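General negative regulator of transcription subunit 2 (Saccharomyces cerevisiae, PDB 4BY6) acts as a core subunit of the CCR4-NOT complex, which it keeps intact, and takes part in repressing transcription and in mRNA deadenylation and turnover. Local coordinates at residues Asn95-Asp100 with Ile124-Tyr129; Lys141-Trp146 with Tyr168-Pro173; Leu162-Ser167 with Leu185-Ile190. All coordinates share one frame; numbering follows the deposited sequence.

Contact 1 belongs to the helical part of the NOT2/NOT3/NOT5 C-terminal region, whereas contacts 2 and 3 belong to its antiparallel sheet. All three are partly buried. Contact 2 lies nearest the centre of the chain, and contact 3 lies farthest out. Contacts 2 and 3 share strand 163-172, with strand 145-149 on one border and strand 177-186 on the other. They also meet where Lys141 bonds to the backbone of Asn188 and Ala189. Contact 1 reaches contact 2 through Tyr129 packing on Trp146. Contact 1 is apolar between its segments, contact 2 adds one backbone bond, and contact 3 has three plus a Tyr187-Glu164 side-chain pair. Another protein chain touches contacts 1 and 2 but not contact 3.

Contact 1: residues Asn95-Asp100 with Ile124-Tyr129; sequences NSIQND and IQELTY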
ATOM      1  N   ASN E  95      22.379  21.492 -25.415  1.00 44.25           N
ATOM      2  CA  ASN E  95      23.670  21.842 -24.851  1.00 32.19           C
ATOM      3  C   ASN E  95      24.264  23.080 -25.467  1.00 39.19           C
ATOM      4  O   ASN E  95      25.380  23.450 -25.121  1.00 46.11           O
ATOM      5  CB  ASN E  95      24.663  20.686 -24.990  1.00 34.18           C
ATOM      6  CG  ASN E  95      24.239  19.456 -24.217  1.00 57.41           C
ATOM      7  OD1 ASN E  95      23.580  19.551 -23.181  1.00 54.90           O
ATOM      8  ND2 ASN E  95      24.628  18.286 -24.711  1.00 55.01           N
ATOM      9  N   SER E  96      23.545  23.726 -26.386  1.00 43.81           N
ATOM     10  CA  SER E  96      24.146  24.859 -27.120  1.00 50.87           C
ATOM     11  C   SER E  96      23.353  26.150 -27.076  1.00 48.16           C
ATOM     12  O   SER E  96      22.293  26.257 -27.698  1.00 51.53           O
ATOM     13  CB  SER E  96      24.370  24.494 -28.577  1.00 38.83           C
ATOM     14  OG  SER E  96      24.858  25.619 -29.266  1.00 66.13           O
ATOM     15  N   ILE E  97      23.876  27.133 -26.353  1.00 48.51           N
ATOM     16  CA  ILE E  97      23.250  28.448 -26.303  1.00 51.79           C
ATOM     17  C   ILE E  97      23.091  29.010 -27.721  1.00 49.94           C
ATOM     18  O   ILE E  97      22.062  29.563 -28.066  1.00 44.17           O
ATOM     19  CB  ILE E  97      24.082  29.446 -25.442  1.00 47.73           C
ATOM     20  CG1 ILE E  97      24.164  28.994 -23.985  1.00 39.05           C
ATOM     21  CG2 ILE E  97      23.513  30.849 -25.530  1.00 46.82           C
ATOM     22  CD1 ILE E  97      22.898  29.246 -23.215  1.00 42.90           C
ATOM     23  N   GLN E  98      24.101  28.837 -28.560  1.00 53.61           N
ATOM     24  CA  GLN E  98      24.057  29.480 -29.860  1.00 60.76           C
ATOM     25  C   GLN E  98      23.105  28.759 -30.820  1.00 66.97           C
ATOM     26  O   GLN E  98      22.347  29.417 -31.531  1.00 79.69           O
ATOM     27  CB  GLN E  98      25.464  29.571 -30.455  1.00 60.97           C
ATOM     28  CG  GLN E  98      25.628  30.547 -31.623  1.00 72.60           C
ATOM     29  CD  GLN E  98      27.010  30.440 -32.292  1.00 86.25           C
ATOM     30  OE1 GLN E  98      27.250  29.557 -33.130  1.00 87.44           O
ATOM     31  NE2 GLN E  98      27.925  31.331 -31.909  1.00 86.18           N
ATOM     32  N   ASN E  99      23.085  27.425 -30.801  1.00 57.03           N
ATOM     33  CA  ASN E  99      22.358  26.659 -31.825  1.00 58.31           C
ATOM     34  C   ASN E  99      21.008  26.092 -31.395  1.00 59.32           C
ATOM     35  O   ASN E  99      20.300  25.515 -32.210  1.00 63.40           O
ATOM     36  CB  ASN E  99      23.204  25.503 -32.333  1.00 44.94           C
ATOM     37  CG  ASN E  99      24.495  25.960 -32.966  1.00 64.52           C
ATOM     38  OD1 ASN E  99      24.607  27.090 -33.462  1.00 68.77           O
ATOM     39  ND2 ASN E  99      25.491  25.085 -32.950  1.00 60.30           N
ATOM     40  N   ASP E 100      20.653  26.204 -30.124  1.00 52.54           N
ATOM     41  CA  ASP E 100      19.423  25.567 -29.699  1.00 42.35           C
ATOM     42  C   ASP E 100      18.270  26.554 -29.578  1.00 41.01           C
ATOM     43  O   ASP E 100      17.174  26.184 -29.146  1.00 40.68           O
ATOM     44  CB  ASP E 100      19.652  24.823 -28.381  1.00 39.43           C
ATOM     45  CG  ASP E 100      20.573  23.618 -28.549  1.00 61.99           C
ATOM     46  OD1 ASP E 100      20.652  23.099 -29.690  1.00 69.56           O
ATOM     47  OD2 ASP E 100      21.234  23.209 -27.557  1.00 65.77           O
ATOM     48  N   ILE E 124      19.192  24.965 -20.999  1.00 36.09           N
ATOM     49  CA  ILE E 124      17.799  25.096 -21.379  1.00 38.04           C
ATOM     50  C   ILE E 124      17.076  26.123 -20.469  1.00 37.78           C
ATOM     51  O   ILE E 124      16.182  26.836 -20.916  1.00 37.78           O
ATOM     52  CB  ILE E 124      17.092  23.709 -21.370  1.00 33.25           C
ATOM     53  CG1 ILE E 124      15.718  23.794 -22.040  1.00 42.72           C
ATOM     54  CG2 ILE E 124      16.950  23.173 -19.977  1.00 27.05           C
ATOM     55  CD1 ILE E 124      15.759  24.431 -23.433  1.00 40.06           C
ATOM     56  N   GLN E 125      17.500  26.262 -19.219  1.00 44.43           N
ATOM     57  CA  GLN E 125      16.879  27.272 -18.365  1.00 43.06           C
ATOM     58  C   GLN E 125      17.206  28.668 -18.905  1.00 48.99           C
ATOM     59  O   GLN E 125      16.318  29.519 -19.025  1.00 51.72           O
ATOM     60  CB  GLN E 125      17.338  27.136 -16.910  1.00 37.68           C
ATOM     61  CG  GLN E 125      16.654  28.116 -15.947  1.00 40.87           C
ATOM     62  CD  GLN E 125      17.056  27.918 -14.496  1.00 50.52           C
ATOM     63  OE1 GLN E 125      18.238  27.938 -14.143  1.00 53.78           O
ATOM     64  NE2 GLN E 125      16.067  27.715 -13.645  1.00 56.42           N
ATOM     65  N   GLU E 126      18.468  28.888 -19.262  1.00 42.04           N
ATOM     66  CA  GLU E 126      18.867  30.159 -19.847  1.00 43.17           C
ATOM     67  C   GLU E 126      18.163  30.440 -21.199  1.00 53.03           C
ATOM     68  O   GLU E 126      17.784  31.584 -21.504  1.00 55.66           O
ATOM     69  CB  GLU E 126      20.378  30.201 -20.035  1.00 42.37           C
ATOM     70  CG  GLU E 126      20.888  31.517 -20.598  1.00 50.58           C
ATOM     71  CD  GLU E 126      20.886  32.641 -19.573  1.00 56.43           C
ATOM     72  OE1 GLU E 126      20.722  32.368 -18.361  1.00 58.78           O
ATOM     73  OE2 GLU E 126      21.026  33.807 -19.990  1.00 60.18           O
ATOM     74  N   LEU E 127      18.009  29.413 -22.023  1.00 43.90           N
ATOM     75  CA  LEU E 127      17.394  29.634 -23.315  1.00 46.01           C
ATOM     76  C   LEU E 127      15.897  29.963 -23.154  1.00 46.84           C
ATOM     77  O   LEU E 127      15.368  30.863 -23.819  1.00 53.44           O
ATOM     78  CB  LEU E 127      17.616  28.422 -24.218  1.00 46.52           C
ATOM     79  CG  LEU E 127      19.039  28.210 -24.762  1.00 47.87           C
ATOM     80  CD1 LEU E 127      19.022  27.135 -25.814  1.00 46.79           C
ATOM     81  CD2 LEU E 127      19.670  29.478 -25.341  1.00 47.43           C
ATOM     82  N   THR E 128      15.219  29.267 -22.251  1.00 34.36           N
ATOM     83  CA  THR E 128      13.816  29.580 -22.000  1.00 33.74           C
ATOM     84  C   THR E 128      13.660  30.957 -21.337  1.00 38.02           C
ATOM     85  O   THR E 128      12.692  31.663 -21.572  1.00 46.28           O
ATOM     86  CB  THR E 128      13.139  28.506 -21.134  1.00 31.92           C
ATOM     87  OG1 THR E 128      13.941  28.235 -19.977  1.00 45.30           O
ATOM     88  CG2 THR E 128      12.971  27.229 -21.939  1.00 32.72           C
ATOM     89  N   TYR E 129      14.601  31.337 -20.492  1.00 39.01           N
ATOM     90  CA  TYR E 129      14.572  32.682 -19.962  1.00 42.55           C
ATOM     91  C   TYR E 129      14.668  33.708 -21.099  1.00 40.23           C
ATOM     92  O   TYR E 129      13.904  34.675 -21.148  1.00 39.50           O
ATOM     93  CB  TYR E 129      15.711  32.903 -18.962  1.00 38.13           C
ATOM     94  CG  TYR E 129      15.929  34.367 -18.655  1.00 37.59           C
ATOM     95  CD1 TYR E 129      15.141  35.015 -17.728  1.00 32.50           C
ATOM     96  CD2 TYR E 129      16.892  35.115 -19.338  1.00 44.01           C
ATOM     97  CE1 TYR E 129      15.329  36.353 -17.443  1.00 42.67           C
ATOM     98  CE2 TYR E 129      17.081  36.457 -19.065  1.00 45.59           C
ATOM     99  CZ  TYR E 129      16.295  37.072 -18.113  1.00 45.48           C
ATOM    100  OH  TYR E 129      16.450  38.411 -17.828  1.00 50.03           O
TER
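Asp100 brings a carboxylate to this contact, and its CB touches Leu127 CD1 at 3.5 Å. Ser96 N donates to Asp100 OD2 over 2.6 Å from above the carboxylate plane, 42° out of it. The other oxygen, OD1, forms a salt bridge with Arg103. The carboxylate thus ties the loop to helix 101-104, which starts right after Asp100. The loop 95-100 holds an ST motif: Ser96 OG accepts from Asn99 N at 3.0 Å. This compact turn docks on one side of helix 123-134.

No hydrogen bond crosses between the two segments. Leu127 fills the contact with both methyls. CD1 lies against Asp100 CB and the Ser96 carbonyl oxygen. CD2 lies against the backbone of Ile97, 3.6 Å from Ile97 O, an oxygen that accepts from Gln101 NE2. An alanine in place of Leu127 would probably open a gap beside Asp100 CB and the Ile97 backbone and weaken the seat of the loop on the helix.

Ile97 is less buried and sits at the border with another protein chain. Glu126 OE1 is hydrogen-bonded to a glycerol, probably from the crystallisation liquor. Ile97 CG1 stands beside its backbone N (chi1 -63°), and from there CD1 touches two neighbours, 3.9 Å from Leu127 CD2 and 4.0 Å from Glu126 CG.

Contact 2: residues Lys141-Trp146 with Tyr168-Pro173; sequences KTLKAW and YVFFDP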
ATOM      1  N   LYS E 141      12.061  38.420  -9.366  1.00 37.56           N
ATOM      2  CA  LYS E 141      13.171  37.805  -8.636  1.00 38.97           C
ATOM      3  C   LYS E 141      12.807  37.171  -7.304  1.00 47.67           C
ATOM      4  O   LYS E 141      13.264  36.055  -7.005  1.00 51.60           O
ATOM      5  CB  LYS E 141      14.250  38.839  -8.379  1.00 37.82           C
ATOM      6  CG  LYS E 141      14.882  39.405  -9.627  1.00 38.72           C
ATOM      7  CD  LYS E 141      15.689  40.600  -9.207  1.00 44.98           C
ATOM      8  CE  LYS E 141      16.311  41.312 -10.360  1.00 55.08           C
ATOM      9  NZ  LYS E 141      16.933  42.537  -9.806  1.00 64.85           N
ATOM     10  N   THR E 142      11.995  37.857  -6.502  1.00 45.84           N
ATOM     11  CA  THR E 142      11.709  37.346  -5.154  1.00 48.98           C
ATOM     12  C   THR E 142      10.454  36.451  -5.127  1.00 50.52           C
ATOM     13  O   THR E 142      10.314  35.594  -4.269  1.00 54.68           O
ATOM     14  CB  THR E 142      11.568  38.490  -4.119  1.00 53.44           C
ATOM     15  OG1 THR E 142      10.729  39.522  -4.650  1.00 62.39           O
ATOM     16  CG2 THR E 142      12.911  39.100  -3.828  1.00 37.59           C
ATOM     17  N   LEU E 143       9.537  36.639  -6.059  1.00 51.16           N
ATOM     18  CA  LEU E 143       8.413  35.719  -6.152  1.00 45.04           C
ATOM     19  C   LEU E 143       8.789  34.476  -6.970  1.00 43.39           C
ATOM     20  O   LEU E 143       8.091  33.468  -6.912  1.00 39.26           O
ATOM     21  CB  LEU E 143       7.206  36.400  -6.791  1.00 42.53           C
ATOM     22  CG  LEU E 143       6.419  37.431  -5.994  1.00 45.58           C
ATOM     23  CD1 LEU E 143       5.360  38.114  -6.901  1.00 30.40           C
ATOM     24  CD2 LEU E 143       5.785  36.746  -4.822  1.00 33.57           C
ATOM     25  N   LYS E 144       9.872  34.572  -7.748  1.00 41.48           N
ATOM     26  CA  LYS E 144      10.283  33.522  -8.686  1.00 36.11           C
ATOM     27  C   LYS E 144       9.091  33.115  -9.535  1.00 40.23           C
ATOM     28  O   LYS E 144       8.682  31.956  -9.596  1.00 41.02           O
ATOM     29  CB  LYS E 144      10.896  32.349  -7.937  1.00 29.75           C
ATOM     30  CG  LYS E 144      11.885  32.867  -6.887  1.00 37.47           C
ATOM     31  CD  LYS E 144      13.121  32.007  -6.725  1.00 39.81           C
ATOM     32  CE  LYS E 144      14.231  32.814  -6.075  1.00 51.78           C
ATOM     33  NZ  LYS E 144      15.578  32.162  -6.177  1.00 63.65           N
ATOM     34  N   ALA E 145       8.516  34.118 -10.171  1.00 39.85           N
ATOM     35  CA  ALA E 145       7.341  33.914 -10.978  1.00 36.53           C
ATOM     36  C   ALA E 145       7.391  34.859 -12.166  1.00 40.96           C
ATOM     37  O   ALA E 145       7.857  35.992 -12.023  1.00 41.31           O
ATOM     38  CB  ALA E 145       6.124  34.155 -10.167  1.00 30.04           C
ATOM     39  N   TRP E 146       6.913  34.401 -13.322  1.00 41.33           N
ATOM     40  CA  TRP E 146       6.875  35.251 -14.516  1.00 40.41           C
ATOM     41  C   TRP E 146       5.558  36.023 -14.635  1.00 44.86           C
ATOM     42  O   TRP E 146       4.468  35.487 -14.358  1.00 44.32           O
ATOM     43  CB  TRP E 146       7.067  34.424 -15.784  1.00 35.07           C
ATOM     44  CG  TRP E 146       8.404  33.781 -15.965  1.00 35.43           C
ATOM     45  CD1 TRP E 146       8.820  32.588 -15.454  1.00 36.22           C
ATOM     46  CD2 TRP E 146       9.484  34.274 -16.759  1.00 35.32           C
ATOM     47  NE1 TRP E 146      10.106  32.318 -15.865  1.00 35.30           N
ATOM     48  CE2 TRP E 146      10.532  33.336 -16.670  1.00 38.07           C
ATOM     49  CE3 TRP E 146       9.670  35.426 -17.524  1.00 36.54           C
ATOM     50  CZ2 TRP E 146      11.738  33.510 -17.322  1.00 46.60           C
ATOM     51  CZ3 TRP E 146      10.856  35.596 -18.171  1.00 43.57           C
ATOM     52  CH2 TRP E 146      11.884  34.644 -18.069  1.00 49.00           C
ATOM     53  N   TYR E 168      -1.429  42.889 -14.752  1.00 40.02           N
ATOM     54  CA  TYR E 168      -0.474  41.894 -15.206  1.00 34.41           C
ATOM     55  C   TYR E 168      -1.097  40.524 -15.165  1.00 36.95           C
ATOM     56  O   TYR E 168      -2.114  40.313 -14.517  1.00 44.24           O
ATOM     57  CB  TYR E 168       0.791  41.918 -14.337  1.00 36.09           C
ATOM     58  CG  TYR E 168       1.424  43.278 -14.273  1.00 40.27           C
ATOM     59  CD1 TYR E 168       2.356  43.675 -15.224  1.00 41.58           C
ATOM     60  CD2 TYR E 168       1.065  44.183 -13.290  1.00 38.72           C
ATOM     61  CE1 TYR E 168       2.932  44.937 -15.180  1.00 36.56           C
ATOM     62  CE2 TYR E 168       1.621  45.442 -13.248  1.00 41.91           C
ATOM     63  CZ  TYR E 168       2.558  45.812 -14.190  1.00 40.30           C
ATOM     64  OH  TYR E 168       3.125  47.066 -14.139  1.00 46.91           O
ATOM     65  N   VAL E 169      -0.464  39.597 -15.861  1.00 35.37           N
ATOM     66  CA  VAL E 169      -0.850  38.203 -15.887  1.00 42.86           C
ATOM     67  C   VAL E 169       0.352  37.454 -15.358  1.00 48.30           C
ATOM     68  O   VAL E 169       1.429  37.527 -15.959  1.00 47.97           O
ATOM     69  CB  VAL E 169      -1.225  37.725 -17.323  1.00 43.01           C
ATOM     70  CG1 VAL E 169      -1.663  36.283 -17.324  1.00 43.27           C
ATOM     71  CG2 VAL E 169      -2.301  38.572 -17.881  1.00 33.77           C
ATOM     72  N   PHE E 170       0.180  36.805 -14.205  1.00 53.24           N
ATOM     73  CA  PHE E 170       1.221  35.993 -13.561  1.00 47.26           C
ATOM     74  C   PHE E 170       1.083  34.508 -13.913  1.00 47.82           C
ATOM     75  O   PHE E 170      -0.027  33.979 -13.951  1.00 47.66           O
ATOM     76  CB  PHE E 170       1.143  36.137 -12.048  1.00 44.51           C
ATOM     77  CG  PHE E 170       1.591  37.466 -11.519  1.00 46.25           C
ATOM     78  CD1 PHE E 170       0.754  38.567 -11.549  1.00 51.21           C
ATOM     79  CD2 PHE E 170       2.843  37.598 -10.941  1.00 43.34           C
ATOM     80  CE1 PHE E 170       1.180  39.799 -11.028  1.00 51.79           C
ATOM     81  CE2 PHE E 170       3.265  38.815 -10.425  1.00 46.30           C
ATOM     82  CZ  PHE E 170       2.437  39.916 -10.470  1.00 44.95           C
ATOM     83  N   PHE E 171       2.185  33.804 -14.142  1.00 42.46           N
ATOM     84  CA  PHE E 171       2.027  32.367 -14.328  1.00 41.27           C
ATOM     85  C   PHE E 171       2.291  31.626 -13.027  1.00 43.25           C
ATOM     86  O   PHE E 171       3.337  31.796 -12.402  1.00 52.13           O
ATOM     87  CB  PHE E 171       2.929  31.830 -15.454  1.00 38.99           C
ATOM     88  CG  PHE E 171       2.759  30.354 -15.696  1.00 38.20           C
ATOM     89  CD1 PHE E 171       1.614  29.866 -16.327  1.00 39.09           C
ATOM     90  CD2 PHE E 171       3.727  29.445 -15.272  1.00 30.47           C
ATOM     91  CE1 PHE E 171       1.440  28.493 -16.533  1.00 39.48           C
ATOM     92  CE2 PHE E 171       3.564  28.075 -15.489  1.00 38.00           C
ATOM     93  CZ  PHE E 171       2.414  27.597 -16.120  1.00 41.58           C
ATOM     94  N   ASP E 172       1.322  30.795 -12.654  1.00 41.75           N
ATOM     95  CA  ASP E 172       1.350  29.959 -11.457  1.00 44.89           C
ATOM     96  C   ASP E 172       1.616  28.516 -11.865  1.00 46.78           C
ATOM     97  O   ASP E 172       0.712  27.824 -12.345  1.00 48.75           O
ATOM     98  CB  ASP E 172       0.008  30.075 -10.714  1.00 50.64           C
ATOM     99  CG  ASP E 172      -0.038  29.304  -9.385  1.00 59.58           C
ATOM    100  OD1 ASP E 172       0.837  28.442  -9.100  1.00 65.39           O
ATOM    101  OD2 ASP E 172      -0.998  29.569  -8.625  1.00 59.33           O
ATOM    102  N   PRO E 173       2.848  28.047 -11.624  1.00 44.54           N
ATOM    103  CA  PRO E 173       3.330  26.724 -12.058  1.00 49.07           C
ATOM    104  C   PRO E 173       2.719  25.581 -11.244  1.00 54.14           C
ATOM    105  O   PRO E 173       2.805  24.432 -11.675  1.00 56.03           O
ATOM    106  CB  PRO E 173       4.845  26.794 -11.814  1.00 51.08           C
ATOM    107  CG  PRO E 173       5.130  28.231 -11.340  1.00 45.06           C
ATOM    108  CD  PRO E 173       3.837  28.755 -10.797  1.00 31.44           C
TER
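Trp146 O meets two groups of strand 163-172, an N-H and a CA-H. Phe171 N gives it a hydrogen bond of 2.8 Å, with an N-H...O angle of 164°. Phe170 CA adds a weaker CA-H...O contact to the same Trp146 O at 3.4 Å. They join the start of strand 145-149 to its antiparallel neighbour.

The strand is entered through a G1 beta bulge, in which Lys144 and Ala145 both face His140. Lys144 takes left-handed helical backbone angles there. The bulge belongs to the tight connection between strands 138-140 and 145-149. The antiparallel sheet is consistent with the SH3-like fold of this family.

The side chains that meet are apolar. Leu143, in the turn before the bulge, sends CD1 to Phe170 CE2 at 4.2 Å. The two side chains cross at about a right angle. Phe170 CG stands beside its backbone N (chi1 -72°), which sets the ring on the side where CE2 meets Leu143. The Phe170 ring also takes a cation-pi contact from Arg181 of strand 177-186. Ala145 CB packs loosely on the backbone, 4.3 Å from Phe171 O.

Phe171 CG is instead anti to its backbone N (chi1 -178°), and the ring turns from segment 141-146 to helix 109-118. It stacks on Phe113 of that helix and meets Trp176 edge-to-face. Trp146 likewise meets Phe116 of the same helix edge-to-face.

Contact 3: residues Leu162-Ser167 with Leu185-Ile190; sequences LSERGS and LFYNAI
Glu164 and Tyr187 have the most surface buried here, and their polar ends meet. Tyr187 OH is modelled as a donor to Glu164 OE1, but at 2.4 Å the distance is too short to trust in detail. OE1 lies at the edge of the tyrosine ring, in its plane, while the carboxylate is turned 79° from that plane. Glu164 CG lies between the backbone N and the carbonyl carbon (chi1 62°), and the chain is extended beyond it.

Leu185 and Glu164 form a hydrogen-bonded pair in the hairpin of strands 163-172 and 177-186. Glu164 N donates to Leu185 O and Leu185 N to Glu164 O, each at 2.9 Å. Their side chains run side by side. Two residues outward, Tyr187 N donates to Leu162 O at 3.1 Å, where the strand gives way to a 3-10 turn. On the opposite face, in the non-hydrogen-bonded pair Ser163-Phe186, Ser163 CB sits over the ring centre, 3.8 Å from the Phe186 centroid. Ser163 OG is hydrogen-bonded to Ser158 OG.

Glu164 OE2 is hydrogen-bonded to Tyr168 OH. This bond and a weak, long ion pair to Arg138 may favour the carboxylate anion; any share of Tyr187 is doubtful.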
ATOM      1  N   LEU E 162      10.524  54.346  -9.433  1.00 63.57           N
ATOM      2  CA  LEU E 162      11.074  53.056  -9.026  1.00 57.66           C
ATOM      3  C   LEU E 162      10.058  51.917  -9.173  1.00 52.02           C
ATOM      4  O   LEU E 162      10.396  50.729  -9.047  1.00 52.14           O
ATOM      5  CB  LEU E 162      11.580  53.139  -7.591  1.00 59.15           C
ATOM      6  CG  LEU E 162      12.609  54.240  -7.348  1.00 59.70           C
ATOM      7  CD1 LEU E 162      12.969  54.238  -5.871  1.00 49.49           C
ATOM      8  CD2 LEU E 162      13.831  54.045  -8.231  1.00 45.67           C
ATOM      9  N   SER E 163       8.824  52.287  -9.489  1.00 48.18           N
ATOM     10  CA  SER E 163       7.760  51.313  -9.629  1.00 48.65           C
ATOM     11  C   SER E 163       6.694  51.780 -10.605  1.00 50.58           C
ATOM     12  O   SER E 163       6.644  52.956 -10.977  1.00 55.02           O
ATOM     13  CB  SER E 163       7.126  51.035  -8.267  1.00 49.64           C
ATOM     14  OG  SER E 163       6.624  52.235  -7.709  1.00 55.81           O
ATOM     15  N   GLU E 164       5.843  50.851 -11.020  1.00 45.05           N
ATOM     16  CA  GLU E 164       4.690  51.207 -11.830  1.00 50.13           C
ATOM     17  C   GLU E 164       3.509  50.426 -11.317  1.00 48.13           C
ATOM     18  O   GLU E 164       3.668  49.321 -10.788  1.00 44.25           O
ATOM     19  CB  GLU E 164       4.921  50.914 -13.315  1.00 45.65           C
ATOM     20  CG  GLU E 164       5.146  49.457 -13.626  1.00 34.54           C
ATOM     21  CD  GLU E 164       5.419  49.196 -15.092  1.00 44.12           C
ATOM     22  OE1 GLU E 164       6.074  50.054 -15.732  1.00 47.17           O
ATOM     23  OE2 GLU E 164       5.017  48.117 -15.598  1.00 47.90           O
ATOM     24  N   ARG E 165       2.323  50.996 -11.470  1.00 45.62           N
ATOM     25  CA  ARG E 165       1.125  50.301 -11.057  1.00 46.56           C
ATOM     26  C   ARG E 165       0.366  49.916 -12.300  1.00 55.80           C
ATOM     27  O   ARG E 165       0.109  50.754 -13.159  1.00 66.79           O
ATOM     28  CB  ARG E 165       0.293  51.173 -10.122  1.00 49.39           C
ATOM     29  CG  ARG E 165      -0.727  50.397  -9.377  1.00 55.31           C
ATOM     30  CD  ARG E 165      -1.730  51.299  -8.732  1.00 75.64           C
ATOM     31  NE  ARG E 165      -3.006  50.609  -8.643  1.00 91.68           N
ATOM     32  CZ  ARG E 165      -4.105  51.139  -8.135  1.00107.62           C
ATOM     33  NH1 ARG E 165      -4.086  52.375  -7.646  1.00113.51           N
ATOM     34  NH2 ARG E 165      -5.220  50.426  -8.115  1.00116.50           N
ATOM     35  N   GLY E 166       0.034  48.638 -12.423  1.00 59.48           N
ATOM     36  CA  GLY E 166      -0.610  48.181 -13.641  1.00 50.56           C
ATOM     37  C   GLY E 166      -1.269  46.829 -13.542  1.00 52.62           C
ATOM     38  O   GLY E 166      -1.259  46.197 -12.491  1.00 62.79           O
ATOM     39  N   SER E 167      -1.830  46.374 -14.656  1.00 52.54           N
ATOM     40  CA  SER E 167      -2.479  45.076 -14.712  1.00 44.21           C
ATOM     41  C   SER E 167      -1.563  44.054 -15.376  1.00 43.32           C
ATOM     42  O   SER E 167      -0.994  44.313 -16.430  1.00 55.37           O
ATOM     43  CB  SER E 167      -3.801  45.175 -15.455  1.00 42.56           C
ATOM     44  OG  SER E 167      -4.410  43.905 -15.504  1.00 53.78           O
ATOM     45  N   LEU E 185       4.381  47.144  -9.006  1.00 42.68           N
ATOM     46  CA  LEU E 185       5.555  46.418  -9.447  1.00 46.68           C
ATOM     47  C   LEU E 185       6.814  47.260  -9.368  1.00 51.80           C
ATOM     48  O   LEU E 185       6.875  48.347  -9.954  1.00 60.38           O
ATOM     49  CB  LEU E 185       5.341  45.975 -10.885  1.00 52.95           C
ATOM     50  CG  LEU E 185       6.574  45.381 -11.524  1.00 50.29           C
ATOM     51  CD1 LEU E 185       6.905  44.076 -10.807  1.00 43.88           C
ATOM     52  CD2 LEU E 185       6.264  45.178 -12.983  1.00 37.29           C
ATOM     53  N   PHE E 186       7.824  46.748  -8.680  1.00 45.33           N
ATOM     54  CA  PHE E 186       9.078  47.469  -8.528  1.00 44.56           C
ATOM     55  C   PHE E 186      10.101  46.998  -9.531  1.00 47.01           C
ATOM     56  O   PHE E 186      10.361  45.803  -9.618  1.00 40.72           O
ATOM     57  CB  PHE E 186       9.620  47.308  -7.110  1.00 34.84           C
ATOM     58  CG  PHE E 186       8.977  48.224  -6.125  1.00 32.89           C
ATOM     59  CD1 PHE E 186       7.780  47.880  -5.509  1.00 32.43           C
ATOM     60  CD2 PHE E 186       9.546  49.459  -5.835  1.00 31.38           C
ATOM     61  CE1 PHE E 186       7.174  48.749  -4.601  1.00 33.44           C
ATOM     62  CE2 PHE E 186       8.941  50.324  -4.937  1.00 36.56           C
ATOM     63  CZ  PHE E 186       7.754  49.962  -4.321  1.00 32.62           C
ATOM     64  N   TYR E 187      10.694  47.937 -10.269  1.00 45.54           N
ATOM     65  CA  TYR E 187      11.594  47.574 -11.357  1.00 34.17           C
ATOM     66  C   TYR E 187      12.874  46.858 -10.896  1.00 39.92           C
ATOM     67  O   TYR E 187      13.386  46.028 -11.634  1.00 42.94           O
ATOM     68  CB  TYR E 187      11.967  48.809 -12.153  1.00 35.43           C
ATOM     69  CG  TYR E 187      10.804  49.531 -12.811  1.00 49.27           C
ATOM     70  CD1 TYR E 187      10.036  48.920 -13.796  1.00 49.46           C
ATOM     71  CD2 TYR E 187      10.480  50.832 -12.449  1.00 48.68           C
ATOM     72  CE1 TYR E 187       8.976  49.591 -14.396  1.00 43.35           C
ATOM     73  CE2 TYR E 187       9.422  51.504 -13.037  1.00 54.34           C
ATOM     74  CZ  TYR E 187       8.667  50.881 -14.016  1.00 50.06           C
ATOM     75  OH  TYR E 187       7.617  51.563 -14.628  1.00 48.80           O
ATOM     76  N   ASN E 188      13.387  47.166  -9.701  1.00 46.29           N
ATOM     77  CA  ASN E 188      14.550  46.435  -9.166  1.00 49.96           C
ATOM     78  C   ASN E 188      14.246  44.932  -8.903  1.00 58.51           C
ATOM     79  O   ASN E 188      15.147  44.144  -8.607  1.00 57.42           O
ATOM     80  CB  ASN E 188      15.123  47.119  -7.898  1.00 48.02           C
ATOM     81  CG  ASN E 188      14.210  47.027  -6.674  1.00 60.63           C
ATOM     82  OD1 ASN E 188      13.095  46.511  -6.725  1.00 74.92           O
ATOM     83  ND2 ASN E 188      14.703  47.536  -5.555  1.00 66.90           N
ATOM     84  N   ALA E 189      12.974  44.552  -9.005  1.00 45.76           N
ATOM     85  CA  ALA E 189      12.546  43.214  -8.647  1.00 42.97           C
ATOM     86  C   ALA E 189      12.334  42.317  -9.877  1.00 48.32           C
ATOM     87  O   ALA E 189      12.114  41.102  -9.748  1.00 49.00           O
ATOM     88  CB  ALA E 189      11.265  43.291  -7.839  1.00 26.33           C
ATOM     89  N   ILE E 190      12.407  42.890 -11.075  1.00 47.46           N
ATOM     90  CA  ILE E 190      12.201  42.061 -12.253  1.00 50.30           C
ATOM     91  C   ILE E 190      13.436  42.103 -13.137  1.00 48.17           C
ATOM     92  O   ILE E 190      14.188  43.078 -13.116  1.00 52.95           O
ATOM     93  CB  ILE E 190      10.966  42.494 -13.061  1.00 48.71           C
ATOM     94  CG1 ILE E 190      10.992  43.990 -13.321  1.00 48.40           C
ATOM     95  CG2 ILE E 190       9.670  42.149 -12.330  1.00 39.93           C
ATOM     96  CD1 ILE E 190       9.832  44.439 -14.226  1.00 49.00           C
TER